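Local coordinates for StAR-related lipid transfer protein 5 (Homo sapiens, PDB 2R55) that may bind cholesterol or other sterols and take part in moving such lipids within the cell, at residues A[30-35]-A[149-154]; A[112-117]-A[137-142]. One frame throughout, in Å; residues are numbered along the deposited sequence.

Contact 1. Residues A[30-35]-A[149-154]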
# COMPACT_ATOMS: atom_id res chain seq x y z
N ALA A 30 -12.90 10.42 -0.65
CA ALA A 30 -13.19 9.60 -1.82
C ALA A 30 -12.31 8.36 -1.92
O ALA A 30 -12.77 7.29 -2.32
CB ALA A 30 -13.06 10.44 -3.11
N VAL A 31 -11.04 8.51 -1.54
CA VAL A 31 -10.06 7.43 -1.67
C VAL A 31 -10.41 6.27 -0.74
O VAL A 31 -10.55 5.13 -1.20
CB VAL A 31 -8.63 7.94 -1.40
CG1 VAL A 31 -7.66 6.78 -1.20
CG2 VAL A 31 -8.19 8.83 -2.54
N ALA A 32 -10.58 6.59 0.54
CA ALA A 32 -11.02 5.63 1.53
C ALA A 32 -12.38 4.99 1.17
O ALA A 32 -12.56 3.78 1.35
CB ALA A 32 -11.10 6.29 2.89
N GLU A 33 -13.32 5.79 0.66
CA GLU A 33 -14.61 5.24 0.18
C GLU A 33 -14.41 4.13 -0.85
O GLU A 33 -15.02 3.07 -0.74
CB GLU A 33 -15.54 6.34 -0.34
CG GLU A 33 -16.44 6.93 0.76
CD GLU A 33 -16.81 8.41 0.52
OE1 GLU A 33 -16.82 8.87 -0.65
OE2 GLU A 33 -17.08 9.10 1.54
N LYS A 34 -13.51 4.36 -1.82
CA LYS A 34 -13.18 3.35 -2.83
C LYS A 34 -12.51 2.13 -2.21
O LYS A 34 -12.79 0.99 -2.55
CB LYS A 34 -12.29 3.95 -3.92
CG LYS A 34 -13.09 4.70 -4.97
CD LYS A 34 -12.18 5.57 -5.78
CE LYS A 34 -12.94 6.36 -6.82
NZ LYS A 34 -11.93 7.07 -7.63
N MET A 35 -11.60 2.40 -1.29
CA MET A 35 -10.94 1.36 -0.57
C MET A 35 -11.94 0.50 0.17
O MET A 35 -11.90 -0.73 0.09
CB MET A 35 -9.91 1.98 0.35
CG MET A 35 -8.61 2.28 -0.37
SD MET A 35 -7.64 0.78 -0.59
CE MET A 35 -7.15 0.44 1.09
N SER A 149 -7.18 1.87 9.01
CA SER A 149 -6.84 1.72 7.60
C SER A 149 -5.94 2.82 7.06
O SER A 149 -5.90 3.93 7.62
CB SER A 149 -8.11 1.63 6.74
OG SER A 149 -8.54 2.92 6.36
N SER A 150 -5.23 2.51 5.98
CA SER A 150 -4.45 3.52 5.29
C SER A 150 -4.96 3.59 3.88
O SER A 150 -5.24 2.57 3.24
CB SER A 150 -2.95 3.22 5.33
OG SER A 150 -2.65 1.91 4.85
N ASN A 151 -5.07 4.82 3.39
CA ASN A 151 -5.74 5.09 2.13
C ASN A 151 -4.92 6.12 1.38
O ASN A 151 -4.87 7.29 1.76
CB ASN A 151 -7.16 5.61 2.40
CG ASN A 151 -7.99 4.66 3.29
OD1 ASN A 151 -8.62 3.72 2.80
ND2 ASN A 151 -7.98 4.92 4.58
N ALA A 152 -4.27 5.68 0.32
CA ALA A 152 -3.28 6.48 -0.33
C ALA A 152 -3.63 6.62 -1.81
O ALA A 152 -4.04 5.66 -2.43
CB ALA A 152 -1.94 5.82 -0.14
N THR A 153 -3.49 7.83 -2.34
CA THR A 153 -3.59 8.05 -3.79
C THR A 153 -2.53 9.05 -4.28
O THR A 153 -2.08 9.89 -3.52
CB THR A 153 -5.02 8.48 -4.22
OG1 THR A 153 -5.32 7.96 -5.52
CG2 THR A 153 -5.18 10.00 -4.27
N HIS A 154 -2.13 8.97 -5.55
CA HIS A 154 -1.14 9.90 -6.10
C HIS A 154 -1.64 11.36 -6.07
O HIS A 154 -2.84 11.62 -6.24
CB HIS A 154 -0.77 9.53 -7.51
CG HIS A 154 -1.81 9.92 -8.52
ND1 HIS A 154 -2.91 9.14 -8.80
CD2 HIS A 154 -1.92 11.03 -9.29
CE1 HIS A 154 -3.65 9.75 -9.71
NE2 HIS A 154 -3.07 10.89 -10.03
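Met-35 meets strand 149-154 first at Ser-150, where its methyl CE rests 3.6 Å from the main-chain O of Ser-150. This is helix-on-sheet packing in the helix-grip fold of the START domain: the N-terminal helix lies across the sheet, and the axes of 30-35 and 149-154 run at 117° to one another. The chain of Met-35 is bent at both outer torsions, which folds CE back toward the strand. Ser-150 sends its own side chain to the other face, where OG bonds to the backbone N of Cys-176.

Asn-151, the next residue, illustrates how a polar side chain can be accommodated beneath a helix. Ala-32 sets its methyl squarely over one face of the amide, CB lying 3.5 Å from Asn-151 CG. At the oxygen end of the amide, OD1 points almost end-on at Met-35 CB, 3.3 Å away, and is as close to Ala-32 CA; these are van der Waals contacts. The nitrogen end is gripped by the strands instead: ND2 donates to Ser-149 OG at 2.7 Å, with OG tilted 20° from the amide plane, and also to the main-chain O of Leu-139. Two acceptors thus satisfy the buried ND2 and should restrain the amide's rotation, keeping its flat side under the helix.

Beyond Asn-151 the helix presents Val-31, whose two methyls lie side by side over successive residues of the strand. CG1 covers the backbone beside Asn-151 and reaches the N of Ala-152 at 3.9 Å, while the CB of Ala-152 points to the opposite face of the sheet. Thr-153 comes back to the helix side, where it touches Val-31 and also Pro-173 of strand 167-180. Here CG2 of Val-31 bears on Thr-153 CB at 3.6 Å and on Thr-153 CG2 at 3.7 Å.

Contact 2. Residues A[112-117]-A[137-142]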
# COMPACT_ATOMS: atom_id res chain seq x y z
N ASP A 112 -4.10 16.17 11.47
CA ASP A 112 -3.68 15.18 12.45
C ASP A 112 -3.46 13.86 11.71
O ASP A 112 -2.49 13.15 11.96
CB ASP A 112 -4.79 15.00 13.50
CG ASP A 112 -4.24 14.68 14.89
OD1 ASP A 112 -3.04 14.34 14.99
OD2 ASP A 112 -5.00 14.77 15.87
N THR A 113 -4.33 13.61 10.74
CA THR A 113 -4.53 12.29 10.18
C THR A 113 -4.33 12.21 8.64
O THR A 113 -4.49 11.14 8.03
CB THR A 113 -5.93 11.80 10.59
OG1 THR A 113 -6.01 10.38 10.43
CG2 THR A 113 -7.04 12.50 9.79
N LEU A 114 -3.97 13.33 8.03
CA LEU A 114 -3.93 13.46 6.59
C LEU A 114 -2.63 14.14 6.15
O LEU A 114 -2.28 15.22 6.66
CB LEU A 114 -5.16 14.24 6.12
CG LEU A 114 -5.32 14.64 4.65
CD1 LEU A 114 -5.30 13.40 3.79
CD2 LEU A 114 -6.59 15.42 4.44
N CYS A 115 -1.91 13.52 5.21
CA CYS A 115 -0.58 13.99 4.84
C CYS A 115 -0.13 13.58 3.42
O CYS A 115 -0.69 12.68 2.81
CB CYS A 115 0.45 13.51 5.87
SG CYS A 115 0.88 11.77 5.66
N VAL A 116 0.90 14.27 2.93
CA VAL A 116 1.45 14.00 1.60
C VAL A 116 2.85 13.39 1.73
O VAL A 116 3.73 13.96 2.38
CB VAL A 116 1.45 15.27 0.74
CG1 VAL A 116 1.96 14.97 -0.67
CG2 VAL A 116 0.04 15.87 0.69
N SER A 117 3.04 12.22 1.11
CA SER A 117 4.26 11.45 1.31
C SER A 117 4.98 11.10 0.01
O SER A 117 4.35 10.95 -1.04
CB SER A 117 3.97 10.18 2.10
OG SER A 117 3.29 9.23 1.29
N LEU A 137 -1.29 11.31 -1.56
CA LEU A 137 -2.17 11.81 -0.52
C LEU A 137 -2.62 10.60 0.28
O LEU A 137 -3.34 9.75 -0.23
CB LEU A 137 -3.36 12.54 -1.12
CG LEU A 137 -4.26 13.31 -0.16
CD1 LEU A 137 -3.47 14.37 0.60
CD2 LEU A 137 -5.37 13.95 -0.95
N VAL A 138 -2.16 10.52 1.53
CA VAL A 138 -2.47 9.38 2.40
C VAL A 138 -3.24 9.81 3.64
O VAL A 138 -2.79 10.66 4.42
CB VAL A 138 -1.20 8.52 2.78
CG1 VAL A 138 -0.02 9.40 3.17
CG2 VAL A 138 -1.54 7.53 3.89
N LEU A 139 -4.42 9.20 3.79
CA LEU A 139 -5.33 9.47 4.88
C LEU A 139 -5.45 8.21 5.71
O LEU A 139 -5.67 7.11 5.17
CB LEU A 139 -6.71 9.89 4.33
CG LEU A 139 -8.01 10.14 5.13
CD1 LEU A 139 -8.83 8.89 5.37
CD2 LEU A 139 -7.83 10.93 6.45
N VAL A 140 -5.29 8.38 7.02
CA VAL A 140 -5.58 7.35 7.99
C VAL A 140 -7.02 7.56 8.47
O VAL A 140 -7.40 8.66 8.85
CB VAL A 140 -4.63 7.42 9.21
CG1 VAL A 140 -5.07 6.45 10.30
CG2 VAL A 140 -3.19 7.15 8.78
N LYS A 141 -7.82 6.50 8.43
CA LYS A 141 -9.19 6.58 8.88
C LYS A 141 -9.46 5.35 9.71
O LYS A 141 -9.01 4.25 9.36
CB LYS A 141 -10.15 6.63 7.69
CG LYS A 141 -11.59 7.04 8.03
CD LYS A 141 -12.44 7.11 6.76
CE LYS A 141 -13.91 7.40 7.06
NZ LYS A 141 -14.74 7.30 5.81
N ARG A 142 -10.21 5.53 10.79
CA ARG A 142 -10.45 4.49 11.78
C ARG A 142 -11.92 4.11 11.79
O ARG A 142 -12.79 4.99 11.75
CB ARG A 142 -10.03 5.00 13.16
CG ARG A 142 -8.74 5.80 13.08
CD ARG A 142 -8.44 6.62 14.29
NE ARG A 142 -6.99 6.64 14.46
CZ ARG A 142 -6.32 5.81 15.25
NH1 ARG A 142 -6.98 4.90 15.98
NH2 ARG A 142 -5.00 5.88 15.32
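Thr-113 and Val-140 grip each other twice at one end of the antiparallel beta hairpin formed by strands 114-120 and 132-142. The main-chain O of Thr-113 accepts a nearly straight bond from Val-140 N, 3.0 Å long. Its hydroxyl OG1, swung anti to the backbone N (chi1 -162°), donates to Val-140 O at 2.7 Å, standing 33° off the carbonyl plane. A side chain thereby extends the pairing where the strand itself has not yet begun, while CG2 of Thr-113 packs on Leu-139 CD2.

Leu-114 faces Leu-139 as a non-hydrogen-bonded pair. Its CD1 settles between the neighbouring leucines, 3.8 Å from both Leu-137 CD1 and Leu-139 CB. Cys-115 and Val-138 then form the hydrogen-bonded pair: Cys-115 N donates to Val-138 O at 3.1 Å, and Val-138 N returns a straighter bond to Cys-115 O at 2.9 Å. Over this pair, on the face away from the leucines, SG of Cys-115 lies 3.6 Å from Val-138 CG1. At Val-116 the apolar cluster resumes, its CG2 touching Leu-137 CD1 at 3.8 Å. Ser-117 turns OG toward the same CG1 of Val-138 that SG meets, a light contact, while its backbone goes on to bond with Asp-136.

The leucine-lined face is covered by helix 21-40 through Met-27 and Ser-28. On the other face Cys-115 and Ser-117 touch Ile-106 and Phe-104 of strand 103-109, which pairs with the outer edge of 114-120, while strand 148-154 borders 132-142 on its far side.

The chain begins with helix 21-40, which supplies one half of contact 1 and then waits through more than a hundred residues for its partner. Within that span strand 114-120 turns back through the connection 121-131, and contact 2 closes this local loop against 137-142. Only afterwards does the chain reach 149-154 and complete contact 1, so the hairpin loop lies wholly within the longer one and the two do not cross. The contacts, with centres about 9 Å apart, are coupled because strands 132-142 and 148-154 are sheet neighbours, probably hydrogen-bonded at Thr-153 with Leu-137 and at Asn-151 with Leu-139. Contact 1 ties the N-terminal helix to strand 148-154; contact 2 pairs 114-120 with 132-142 in that sheet.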